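Local coordinates for Card1 endonuclease domain-containing protein (Vibrio cholerae, PDB 1XMX), which is of unknown function but carries a Card1-like endonuclease domain of the PDDEXK clan and probably binds nucleic acid, at residues 137-147 against 297-305; 195-205 against 239-250. One frame throughout, in Å; residues are numbered along the deposited sequence.

Contact 1 of 2, residues 137-147 against 297-305; sequences QVQDRITIADY and ATVVNNKLH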
loop_
_atom_site.group_PDB
_atom_site.type_symbol
_atom_site.label_atom_id
_atom_site.label_comp_id
_atom_site.label_asym_id
_atom_site.label_seq_id
_atom_site.Cartn_x
_atom_site.Cartn_y
_atom_site.Cartn_z
ATOM N N GLN A 137 -4.677 -17.005 -11.984
ATOM C CA GLN A 137 -4.012 -15.967 -11.224
ATOM C C GLN A 137 -5.140 -14.989 -10.841
ATOM O O GLN A 137 -5.879 -14.557 -11.671
ATOM C CB GLN A 137 -2.948 -15.333 -12.136
ATOM C CG GLN A 137 -2.385 -14.007 -11.707
ATOM C CD GLN A 137 -1.782 -14.061 -10.310
ATOM O OE1 GLN A 137 -2.042 -13.188 -9.487
ATOM N NE2 GLN A 137 -0.948 -15.072 -10.061
ATOM N N VAL A 138 -5.328 -14.672 -9.575
ATOM C CA VAL A 138 -6.399 -13.732 -9.223
ATOM C C VAL A 138 -6.180 -12.358 -9.830
ATOM O O VAL A 138 -5.071 -11.850 -9.796
ATOM C CB VAL A 138 -6.520 -13.611 -7.718
ATOM C CG1 VAL A 138 -7.627 -12.580 -7.353
ATOM C CG2 VAL A 138 -6.829 -15.043 -7.118
ATOM N N GLN A 139 -7.220 -11.744 -10.407
ATOM C CA GLN A 139 -6.993 -10.453 -11.059
ATOM C C GLN A 139 -6.667 -9.447 -9.970
ATOM O O GLN A 139 -6.973 -9.695 -8.798
ATOM C CB GLN A 139 -8.246 -10.003 -11.807
ATOM C CG GLN A 139 -8.564 -10.900 -12.988
ATOM C CD GLN A 139 -9.716 -10.381 -13.793
ATOM O OE1 GLN A 139 -10.489 -9.559 -13.325
ATOM N NE2 GLN A 139 -9.808 -10.822 -15.031
ATOM N N ASP A 140 -6.150 -8.286 -10.380
ATOM C CA ASP A 140 -5.641 -7.252 -9.507
ATOM C C ASP A 140 -6.580 -6.064 -9.554
ATOM O O ASP A 140 -6.440 -5.203 -10.397
ATOM C CB ASP A 140 -4.234 -6.866 -9.987
ATOM C CG ASP A 140 -3.248 -8.043 -9.874
ATOM O OD1 ASP A 140 -3.439 -8.760 -8.897
ATOM O OD2 ASP A 140 -2.350 -8.266 -10.746
ATOM N N ARG A 141 -7.538 -6.020 -8.633
ATOM C CA ARG A 141 -8.669 -5.083 -8.674
ATOM C C ARG A 141 -8.820 -4.234 -7.416
ATOM O O ARG A 141 -9.239 -3.083 -7.477
ATOM C CB ARG A 141 -9.977 -5.865 -8.843
ATOM C CG ARG A 141 -10.077 -6.703 -10.148
ATOM C CD ARG A 141 -9.988 -5.854 -11.337
ATOM N NE ARG A 141 -10.158 -6.684 -12.528
ATOM C CZ ARG A 141 -10.077 -6.235 -13.773
ATOM N NH1 ARG A 141 -9.786 -4.959 -13.997
ATOM N NH2 ARG A 141 -10.278 -7.078 -14.794
ATOM N N ILE A 142 -8.557 -4.818 -6.261
ATOM C CA ILE A 142 -8.654 -4.097 -4.982
ATOM C C ILE A 142 -7.786 -2.829 -4.968
ATOM O O ILE A 142 -6.685 -2.782 -5.553
ATOM C CB ILE A 142 -8.349 -5.062 -3.785
ATOM C CG1 ILE A 142 -9.007 -4.578 -2.485
ATOM C CG2 ILE A 142 -6.839 -5.355 -3.618
ATOM C CD1 ILE A 142 -8.381 -5.212 -1.306
ATOM N N THR A 143 -8.310 -1.763 -4.346
ATOM C CA THR A 143 -7.592 -0.502 -4.272
ATOM C C THR A 143 -6.948 -0.315 -2.919
ATOM O O THR A 143 -7.233 -1.044 -1.989
ATOM C CB THR A 143 -8.554 0.649 -4.449
ATOM O OG1 THR A 143 -9.511 0.588 -3.379
ATOM C CG2 THR A 143 -9.225 0.548 -5.792
ATOM N N ILE A 144 -6.072 0.684 -2.811
ATOM C CA ILE A 144 -5.508 1.157 -1.504
ATOM C C ILE A 144 -6.605 1.500 -0.499
ATOM O O ILE A 144 -6.512 1.163 0.685
ATOM C CB ILE A 144 -4.621 2.428 -1.698
ATOM C CG1 ILE A 144 -3.441 2.115 -2.610
ATOM C CG2 ILE A 144 -4.152 3.011 -0.300
ATOM C CD1 ILE A 144 -2.841 3.297 -3.358
ATOM N N ALA A 145 -7.646 2.171 -0.975
ATOM C CA ALA A 145 -8.740 2.623 -0.123
ATOM C C ALA A 145 -9.410 1.449 0.507
ATOM O O ALA A 145 -9.717 1.467 1.713
ATOM C CB ALA A 145 -9.711 3.399 -0.926
ATOM N N ASP A 146 -9.621 0.406 -0.306
ATOM C CA ASP A 146 -10.269 -0.844 0.124
ATOM C C ASP A 146 -9.410 -1.556 1.098
ATOM O O ASP A 146 -9.917 -2.128 2.094
ATOM C CB ASP A 146 -10.403 -1.765 -1.046
ATOM C CG ASP A 146 -11.549 -1.404 -1.898
ATOM O OD1 ASP A 146 -12.441 -0.659 -1.372
ATOM O OD2 ASP A 146 -11.548 -1.860 -3.075
ATOM N N TYR A 147 -8.104 -1.530 0.810
ATOM C CA TYR A 147 -7.129 -2.162 1.681
ATOM C C TYR A 147 -7.145 -1.539 3.052
ATOM O O TYR A 147 -7.148 -2.249 4.051
ATOM C CB TYR A 147 -5.718 -2.008 1.118
ATOM C CG TYR A 147 -5.077 -3.356 0.919
ATOM C CD1 TYR A 147 -4.567 -4.066 1.992
ATOM C CD2 TYR A 147 -5.009 -3.941 -0.344
ATOM C CE1 TYR A 147 -3.989 -5.311 1.813
ATOM C CE2 TYR A 147 -4.428 -5.206 -0.539
ATOM C CZ TYR A 147 -3.911 -5.862 0.549
ATOM O OH TYR A 147 -3.339 -7.089 0.395
ATOM N N ALA A 297 1.949 5.143 -1.878
ATOM C CA ALA A 297 1.317 3.862 -1.596
ATOM C C ALA A 297 0.904 3.233 -2.921
ATOM O O ALA A 297 0.377 3.930 -3.792
ATOM C CB ALA A 297 0.087 4.060 -0.732
ATOM N N THR A 298 1.133 1.920 -3.060
ATOM C CA THR A 298 0.608 1.131 -4.189
ATOM C C THR A 298 -0.039 -0.174 -3.717
ATOM O O THR A 298 0.161 -0.619 -2.578
ATOM C CB THR A 298 1.692 0.752 -5.211
ATOM O OG1 THR A 298 2.690 -0.037 -4.565
ATOM C CG2 THR A 298 2.371 1.962 -5.760
ATOM N N VAL A 299 -0.858 -0.766 -4.579
ATOM C CA VAL A 299 -1.186 -2.186 -4.432
ATOM C C VAL A 299 -0.617 -2.854 -5.696
ATOM O O VAL A 299 -0.842 -2.370 -6.834
ATOM C CB VAL A 299 -2.737 -2.452 -4.284
ATOM C CG1 VAL A 299 -3.023 -3.967 -4.098
ATOM C CG2 VAL A 299 -3.313 -1.693 -3.100
ATOM N N VAL A 300 0.056 -3.995 -5.502
ATOM C CA VAL A 300 0.662 -4.729 -6.579
ATOM C C VAL A 300 0.414 -6.196 -6.327
ATOM O O VAL A 300 0.747 -6.676 -5.270
ATOM C CB VAL A 300 2.198 -4.543 -6.590
ATOM C CG1 VAL A 300 2.807 -5.205 -7.806
ATOM C CG2 VAL A 300 2.552 -2.995 -6.460
ATOM N N ASN A 301 -0.140 -6.905 -7.324
ATOM C CA ASN A 301 -0.508 -8.284 -7.177
ATOM C C ASN A 301 -1.316 -8.486 -5.899
ATOM O O ASN A 301 -1.062 -9.441 -5.137
ATOM C CB ASN A 301 0.686 -9.239 -7.262
ATOM C CG ASN A 301 0.222 -10.700 -7.485
ATOM O OD1 ASN A 301 -0.787 -10.923 -8.105
ATOM N ND2 ASN A 301 0.964 -11.659 -6.987
ATOM N N ASN A 302 -2.270 -7.577 -5.681
ATOM C CA ASN A 302 -3.157 -7.625 -4.536
ATOM C C ASN A 302 -2.455 -7.521 -3.161
ATOM O O ASN A 302 -3.087 -7.825 -2.152
ATOM C CB ASN A 302 -4.061 -8.868 -4.576
ATOM C CG ASN A 302 -5.059 -8.823 -5.706
ATOM O OD1 ASN A 302 -5.746 -7.809 -5.919
ATOM N ND2 ASN A 302 -5.140 -9.920 -6.468
ATOM N N LYS A 303 -1.160 -7.123 -3.139
ATOM C CA LYS A 303 -0.399 -6.859 -1.901
ATOM C C LYS A 303 -0.104 -5.330 -1.731
ATOM O O LYS A 303 0.398 -4.666 -2.673
ATOM C CB LYS A 303 0.916 -7.591 -1.960
ATOM C CG LYS A 303 0.805 -9.015 -2.289
ATOM C CD LYS A 303 2.162 -9.676 -2.473
ATOM C CE LYS A 303 1.918 -11.055 -3.033
ATOM N NZ LYS A 303 3.164 -11.756 -3.189
ATOM N N LEU A 304 -0.379 -4.787 -0.538
ATOM C CA LEU A 304 -0.122 -3.332 -0.267
ATOM C C LEU A 304 1.369 -3.098 -0.232
ATOM O O LEU A 304 2.085 -3.826 0.462
ATOM C CB LEU A 304 -0.727 -2.903 1.069
ATOM C CG LEU A 304 -0.615 -1.409 1.401
ATOM C CD1 LEU A 304 -1.560 -0.538 0.497
ATOM C CD2 LEU A 304 -0.856 -1.171 2.875
ATOM N N HIS A 305 1.844 -2.143 -1.037
ATOM C CA HIS A 305 3.265 -1.736 -1.057
ATOM C C HIS A 305 3.357 -0.264 -0.655
ATOM O O HIS A 305 2.778 0.609 -1.328
ATOM C CB HIS A 305 3.848 -1.832 -2.451
ATOM C CG HIS A 305 4.219 -3.221 -2.849
ATOM N ND1 HIS A 305 3.297 -4.251 -2.898
ATOM C CD2 HIS A 305 5.412 -3.766 -3.166
ATOM C CE1 HIS A 305 3.910 -5.365 -3.260
ATOM N NE2 HIS A 305 5.194 -5.097 -3.443
HETATM O O HOH W 1 -8.362 -7.647 -6.233
HETATM O O HOH W 2 -0.901 -6.824 1.570
#

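Contact 2 of 2, residues 195-205 against 239-250; sequences ATTCRKEQKLD and TFINEEARRFAN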
loop_
_atom_site.group_PDB
_atom_site.type_symbol
_atom_site.label_atom_id
_atom_site.label_comp_id
_atom_site.label_asym_id
_atom_site.label_seq_id
_atom_site.Cartn_x
_atom_site.Cartn_y
_atom_site.Cartn_z
ATOM N N ALA A 195 13.170 27.045 1.820
ATOM C CA ALA A 195 11.735 26.699 1.664
ATOM C C ALA A 195 10.987 26.711 3.005
ATOM O O ALA A 195 9.872 27.176 3.090
ATOM C CB ALA A 195 11.574 25.348 0.950
ATOM N N THR A 196 11.625 26.203 4.057
ATOM C CA THR A 196 11.028 26.167 5.382
ATOM C C THR A 196 10.790 27.570 5.973
ATOM O O THR A 196 9.766 27.802 6.623
ATOM C CB THR A 196 11.883 25.341 6.314
ATOM O OG1 THR A 196 11.890 23.984 5.833
ATOM C CG2 THR A 196 11.347 25.382 7.738
ATOM N N THR A 197 11.735 28.481 5.746
ATOM C CA THR A 197 11.562 29.895 6.122
ATOM C C THR A 197 10.317 30.530 5.459
ATOM O O THR A 197 9.543 31.249 6.135
ATOM C CB THR A 197 12.821 30.695 5.785
ATOM O OG1 THR A 197 13.875 30.251 6.636
ATOM C CG2 THR A 197 12.646 32.195 6.063
ATOM N N CYS A 198 10.131 30.252 4.158
ATOM C CA CYS A 198 8.957 30.703 3.420
ATOM C C CYS A 198 7.708 30.101 4.044
ATOM O O CYS A 198 6.758 30.825 4.278
ATOM C CB CYS A 198 9.001 30.279 1.934
ATOM S SG CYS A 198 10.352 30.961 1.000
ATOM N N ARG A 199 7.692 28.780 4.256
ATOM C CA ARG A 199 6.569 28.130 4.917
ATOM C C ARG A 199 6.192 28.775 6.253
ATOM O O ARG A 199 5.031 29.100 6.469
ATOM C CB ARG A 199 6.807 26.633 5.141
ATOM C CG ARG A 199 5.483 25.942 5.473
ATOM C CD ARG A 199 5.599 24.468 5.844
ATOM N NE ARG A 199 6.492 24.254 6.979
ATOM C CZ ARG A 199 7.725 23.767 6.886
ATOM N NH1 ARG A 199 8.247 23.447 5.696
ATOM N NH2 ARG A 199 8.445 23.620 7.989
ATOM N N LYS A 200 7.165 28.936 7.146
ATOM C CA LYS A 200 6.915 29.525 8.460
ATOM C C LYS A 200 6.470 30.984 8.390
ATOM O O LYS A 200 5.759 31.447 9.270
ATOM C CB LYS A 200 8.144 29.422 9.358
ATOM C CG LYS A 200 8.499 27.980 9.690
ATOM C CD LYS A 200 9.717 27.882 10.583
ATOM C CE LYS A 200 9.896 26.428 11.001
ATOM N NZ LYS A 200 10.923 26.392 12.072
ATOM N N GLU A 201 6.892 31.700 7.351
ATOM C CA GLU A 201 6.557 33.103 7.226
ATOM C C GLU A 201 5.288 33.318 6.435
ATOM O O GLU A 201 4.769 34.447 6.388
ATOM C CB GLU A 201 7.679 33.793 6.509
ATOM C CG GLU A 201 8.958 33.497 7.143
ATOM C CD GLU A 201 9.422 34.659 7.894
ATOM O OE1 GLU A 201 8.787 34.973 8.928
ATOM O OE2 GLU A 201 10.406 35.281 7.412
ATOM N N GLN A 202 4.803 32.214 5.852
ATOM C CA GLN A 202 3.661 32.184 4.948
ATOM C C GLN A 202 3.837 33.025 3.709
ATOM O O GLN A 202 2.933 33.714 3.287
ATOM C CB GLN A 202 2.352 32.512 5.672
ATOM C CG GLN A 202 2.106 31.596 6.819
ATOM C CD GLN A 202 0.799 31.878 7.462
ATOM O OE1 GLN A 202 -0.032 32.642 6.929
ATOM N NE2 GLN A 202 0.576 31.266 8.622
ATOM N N LYS A 203 5.022 32.955 3.122
ATOM C CA LYS A 203 5.267 33.678 1.888
ATOM C C LYS A 203 6.027 32.819 0.887
ATOM O O LYS A 203 6.367 31.615 1.142
ATOM C CB LYS A 203 5.960 35.029 2.162
ATOM C CG LYS A 203 7.269 34.979 2.921
ATOM C CD LYS A 203 7.524 36.407 3.439
ATOM C CE LYS A 203 8.984 36.675 3.701
ATOM N NZ LYS A 203 9.461 35.829 4.841
ATOM N N LEU A 204 6.255 33.372 -0.286
ATOM C CA LEU A 204 6.846 32.539 -1.303
ATOM C C LEU A 204 8.192 33.084 -1.672
ATOM O O LEU A 204 8.832 32.576 -2.574
ATOM C CB LEU A 204 5.931 32.400 -2.507
ATOM C CG LEU A 204 4.600 31.741 -2.190
ATOM C CD1 LEU A 204 3.604 31.966 -3.347
ATOM C CD2 LEU A 204 4.816 30.231 -1.935
ATOM N N ASP A 205 8.632 34.080 -0.919
ATOM C CA ASP A 205 9.923 34.708 -1.158
ATOM C C ASP A 205 10.770 34.747 0.100
ATOM O O ASP A 205 10.250 34.638 1.188
ATOM C CB ASP A 205 9.830 36.061 -1.889
ATOM C CG ASP A 205 9.109 37.120 -1.113
ATOM O OD1 ASP A 205 9.750 37.787 -0.286
ATOM O OD2 ASP A 205 7.914 37.356 -1.374
ATOM N N THR A 239 12.051 33.600 -5.184
ATOM C CA THR A 239 10.589 33.603 -5.089
ATOM C C THR A 239 10.033 32.333 -5.760
ATOM O O THR A 239 10.261 32.122 -6.953
ATOM C CB THR A 239 9.987 34.835 -5.772
ATOM O OG1 THR A 239 10.716 36.007 -5.374
ATOM C CG2 THR A 239 8.456 34.993 -5.434
ATOM N N PHE A 240 9.322 31.488 -5.014
ATOM C CA PHE A 240 8.554 30.411 -5.667
ATOM C C PHE A 240 7.261 30.928 -6.344
ATOM O O PHE A 240 6.610 31.880 -5.851
ATOM C CB PHE A 240 8.274 29.274 -4.688
ATOM C CG PHE A 240 9.519 28.763 -3.995
ATOM C CD1 PHE A 240 10.337 27.805 -4.612
ATOM C CD2 PHE A 240 9.857 29.222 -2.729
ATOM C CE1 PHE A 240 11.493 27.291 -3.938
ATOM C CE2 PHE A 240 10.995 28.762 -2.064
ATOM C CZ PHE A 240 11.826 27.798 -2.668
ATOM N N ILE A 241 6.926 30.341 -7.497
ATOM C CA ILE A 241 5.715 30.727 -8.172
ATOM C C ILE A 241 4.480 30.342 -7.352
ATOM O O ILE A 241 3.439 30.987 -7.457
ATOM C CB ILE A 241 5.634 30.137 -9.587
ATOM C CG1 ILE A 241 5.687 28.606 -9.567
ATOM C CG2 ILE A 241 6.772 30.702 -10.443
ATOM C CD1 ILE A 241 5.128 27.956 -10.841
ATOM N N ASN A 242 4.589 29.290 -6.547
ATOM C CA ASN A 242 3.451 28.858 -5.740
ATOM C C ASN A 242 3.808 27.878 -4.611
ATOM O O ASN A 242 4.955 27.488 -4.468
ATOM C CB ASN A 242 2.286 28.344 -6.628
ATOM C CG ASN A 242 2.686 27.155 -7.513
ATOM O OD1 ASN A 242 3.465 26.270 -7.102
ATOM N ND2 ASN A 242 2.164 27.134 -8.733
ATOM N N GLU A 243 2.815 27.485 -3.820
ATOM C CA GLU A 243 3.026 26.603 -2.654
ATOM C C GLU A 243 3.557 25.248 -3.045
ATOM O O GLU A 243 4.378 24.670 -2.340
ATOM C CB GLU A 243 1.718 26.373 -1.898
ATOM C CG GLU A 243 1.122 27.646 -1.366
ATOM C CD GLU A 243 1.606 27.935 0.046
ATOM O OE1 GLU A 243 2.687 28.577 0.171
ATOM O OE2 GLU A 243 0.906 27.500 1.015
ATOM N N GLU A 244 3.052 24.727 -4.161
ATOM C CA GLU A 244 3.502 23.423 -4.663
ATOM C C GLU A 244 4.975 23.472 -5.079
ATOM O O GLU A 244 5.690 22.519 -4.841
ATOM C CB GLU A 244 2.641 22.938 -5.814
ATOM C CG GLU A 244 3.220 21.712 -6.518
ATOM C CD GLU A 244 2.684 21.549 -7.951
ATOM O OE1 GLU A 244 3.060 22.386 -8.813
ATOM O OE2 GLU A 244 1.916 20.590 -8.234
ATOM N N ALA A 245 5.438 24.599 -5.638
ATOM C CA ALA A 245 6.879 24.774 -5.920
ATOM C C ALA A 245 7.662 24.945 -4.638
ATOM O O ALA A 245 8.749 24.431 -4.503
ATOM C CB ALA A 245 7.121 25.956 -6.860
ATOM N N ARG A 246 7.138 25.693 -3.689
ATOM C CA ARG A 246 7.802 25.764 -2.397
ATOM C C ARG A 246 7.900 24.390 -1.694
ATOM O O ARG A 246 8.948 24.034 -1.198
ATOM C CB ARG A 246 7.129 26.771 -1.471
ATOM C CG ARG A 246 7.825 26.826 -0.078
ATOM C CD ARG A 246 6.949 27.093 1.138
ATOM N NE ARG A 246 5.748 26.265 1.411
ATOM C CZ ARG A 246 5.648 25.038 1.969
ATOM N NH1 ARG A 246 6.703 24.252 2.331
ATOM N NH2 ARG A 246 4.412 24.579 2.176
ATOM N N ARG A 247 6.819 23.612 -1.659
ATOM C CA ARG A 247 6.836 22.273 -1.043
ATOM C C ARG A 247 7.822 21.339 -1.734
ATOM O O ARG A 247 8.431 20.475 -1.098
ATOM C CB ARG A 247 5.455 21.595 -1.140
ATOM C CG ARG A 247 4.532 21.906 0.026
ATOM C CD ARG A 247 3.150 21.217 -0.140
ATOM N NE ARG A 247 2.138 22.213 -0.509
ATOM C CZ ARG A 247 1.330 22.119 -1.564
ATOM N NH1 ARG A 247 1.398 21.052 -2.348
ATOM N NH2 ARG A 247 0.433 23.081 -1.824
ATOM N N PHE A 248 7.939 21.517 -3.039
ATOM C CA PHE A 248 8.751 20.679 -3.888
ATOM C C PHE A 248 10.173 20.872 -3.463
ATOM O O PHE A 248 10.881 19.877 -3.262
ATOM C CB PHE A 248 8.577 21.091 -5.342
ATOM C CG PHE A 248 9.420 20.303 -6.320
ATOM C CD1 PHE A 248 8.989 19.070 -6.810
ATOM C CD2 PHE A 248 10.623 20.827 -6.807
ATOM C CE1 PHE A 248 9.769 18.342 -7.730
ATOM C CE2 PHE A 248 11.395 20.109 -7.725
ATOM C CZ PHE A 248 10.964 18.868 -8.188
ATOM N N ALA A 249 10.588 22.148 -3.333
ATOM C CA ALA A 249 11.974 22.517 -2.907
ATOM C C ALA A 249 12.188 22.229 -1.447
ATOM O O ALA A 249 13.318 22.082 -0.972
ATOM C CB ALA A 249 12.227 24.025 -3.147
ATOM N N ASN A 250 11.089 22.156 -0.706
ATOM C CA ASN A 250 11.215 21.781 0.673
ATOM C C ASN A 250 11.624 20.300 0.883
ATOM O O ASN A 250 12.187 19.935 1.938
ATOM C CB ASN A 250 9.965 22.168 1.446
ATOM C CG ASN A 250 10.290 22.603 2.843
ATOM O OD1 ASN A 250 11.449 22.554 3.248
ATOM N ND2 ASN A 250 9.273 23.054 3.592
HETATM O O HOH W 3 4.599 29.686 1.760
#

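Contact 1 of 2, residues 137-147 against 297-305
Tyr147 and Asn302 make the central polar link. The hydroxyl of Tyr147 donates to the backbone, with Tyr147 OH 2.7 Å from Asn302 O, and that oxygen lies at the ring edge, near its plane. Water 2 donates to the same hydroxyl and accepts from Leu304 N. The phenol oxygen serves both as donor, to Asn302 O, and as acceptor, from water 2.

The Asn302 amide is gripped at both ends. Asn302 ND2 gives a nearly straight bond (171°) to Gln139 O, 3.0 Å away. The acceptor lies in the amide plane, but the donor sits above the carbonyl plane of Gln139. ND2 also bonds to Asp123. At the other end, water 1 donates to OD1 and accepts from Ile142 N. With CG anti to its own carbonyl carbon (chi1 -68°), the amide reaches back to the loop.

Apolar contacts continue along the hairpin. Leu304 CB lies over one face of the Tyr147 ring in a CH-pi contact, 4.2 Å from the centroid. Val299 wedges between three side chains. Val299 CG1 meets Ile142 CG2 at 4.1 Å. Val299 CG2 lies 3.8 Å from Ile144 CG1 and 3.9 Å from Tyr147 CD2. Ile144 CD1 ends 4.0 Å from Ala297 CB.

The helix that carries Ile144 and Tyr147 starts with a capping box. Asp146 N donates to Thr143 OG1, and Thr143 N bonds weakly to Asp146 OD2. Asp146 also forms a salt bridge with Arg53.

The partner is a beta hairpin, closed by a type I' turn from Val300 to Lys303. The arrangement is a hairpin tip of the endonuclease-domain sheet, docked against a loop and a capped helix start.

Contact 2 of 2, residues 195-205 against 239-250
Arg246 reaches from its own helix to Ala195, Cys198 and Arg199 of helix 195-201. Arg246 CB lies 4.2 Å from Leu204 CD2. CG is anti to the backbone N (chi1 179°), which sends the chain toward the other helix. There CG meets Ala195 CB, and Arg246 CD comes 3.5 Å from Ala195 O and also touches Cys198 CB. Bends at chi2 and chi3 then turn the chain across Arg199. NE passes Arg199 CB. Arg199 CG sits over the centre of the Arg246 guanidinium face, 3.6 Å from Arg246 CZ. NH1 and NH2 both approach Arg199 CD. The two guanidinium planes stand 73° apart, and Arg199 NH1 comes 3.8 Å from Arg246 NH1. The like charges are close and probably disfavour each other.

Cys198 SG meets the edge of the Phe240 ring, 3.8 Å from Phe240 CE2, in a sulfur-aromatic contact. Arg246 CA lies over one face of the Phe240 ring, toward its rim. Ala195 CB packs on Asn250 CB.

Leu204 closes the other end. Its carbonyl accepts from the next segment, with Leu204 O and Phe240 N 2.7 Å apart. Leu204 CD2 reaches Glu243 OE1 at 3.4 Å. Water 3 donates to both Glu243 OE1 and Lys203 O.

Helix 195-201 ends in a Schellman motif at Gln202, and the chain turns into strand 205-207. Asp205 and Thr239 form an antiparallel non-hydrogen-bonded pair. Asn242 N-caps helix 243-250, which crosses helix 195-201 at -136° with the axes 9.2 Å apart. Phe248 packs on helix 164-179, and strand 237-240 is the middle of a three-stranded antiparallel sheet.

The two contacts lie far apart in one elongated chain. Their centres are 35 Å apart and their nearest atoms about 16 Å, so they do not touch. Both segments of contact 2 fall between those of contact 1 in sequence: 137-147, 195-205, 239-250, then 297-305. They share no sheet. Contact 1 involves the seven-stranded sheet with strands 288-300 and 303-310. Contact 2 involves the small sheet with strands 205-207 and 237-240. Residues 297-305 and most of 239-250 belong to the Card1-like endonuclease region. The contacts thus tie residues 137-147 and 195-205 to that region at two well-separated places, one near the chain centre and one about 29 Å from it.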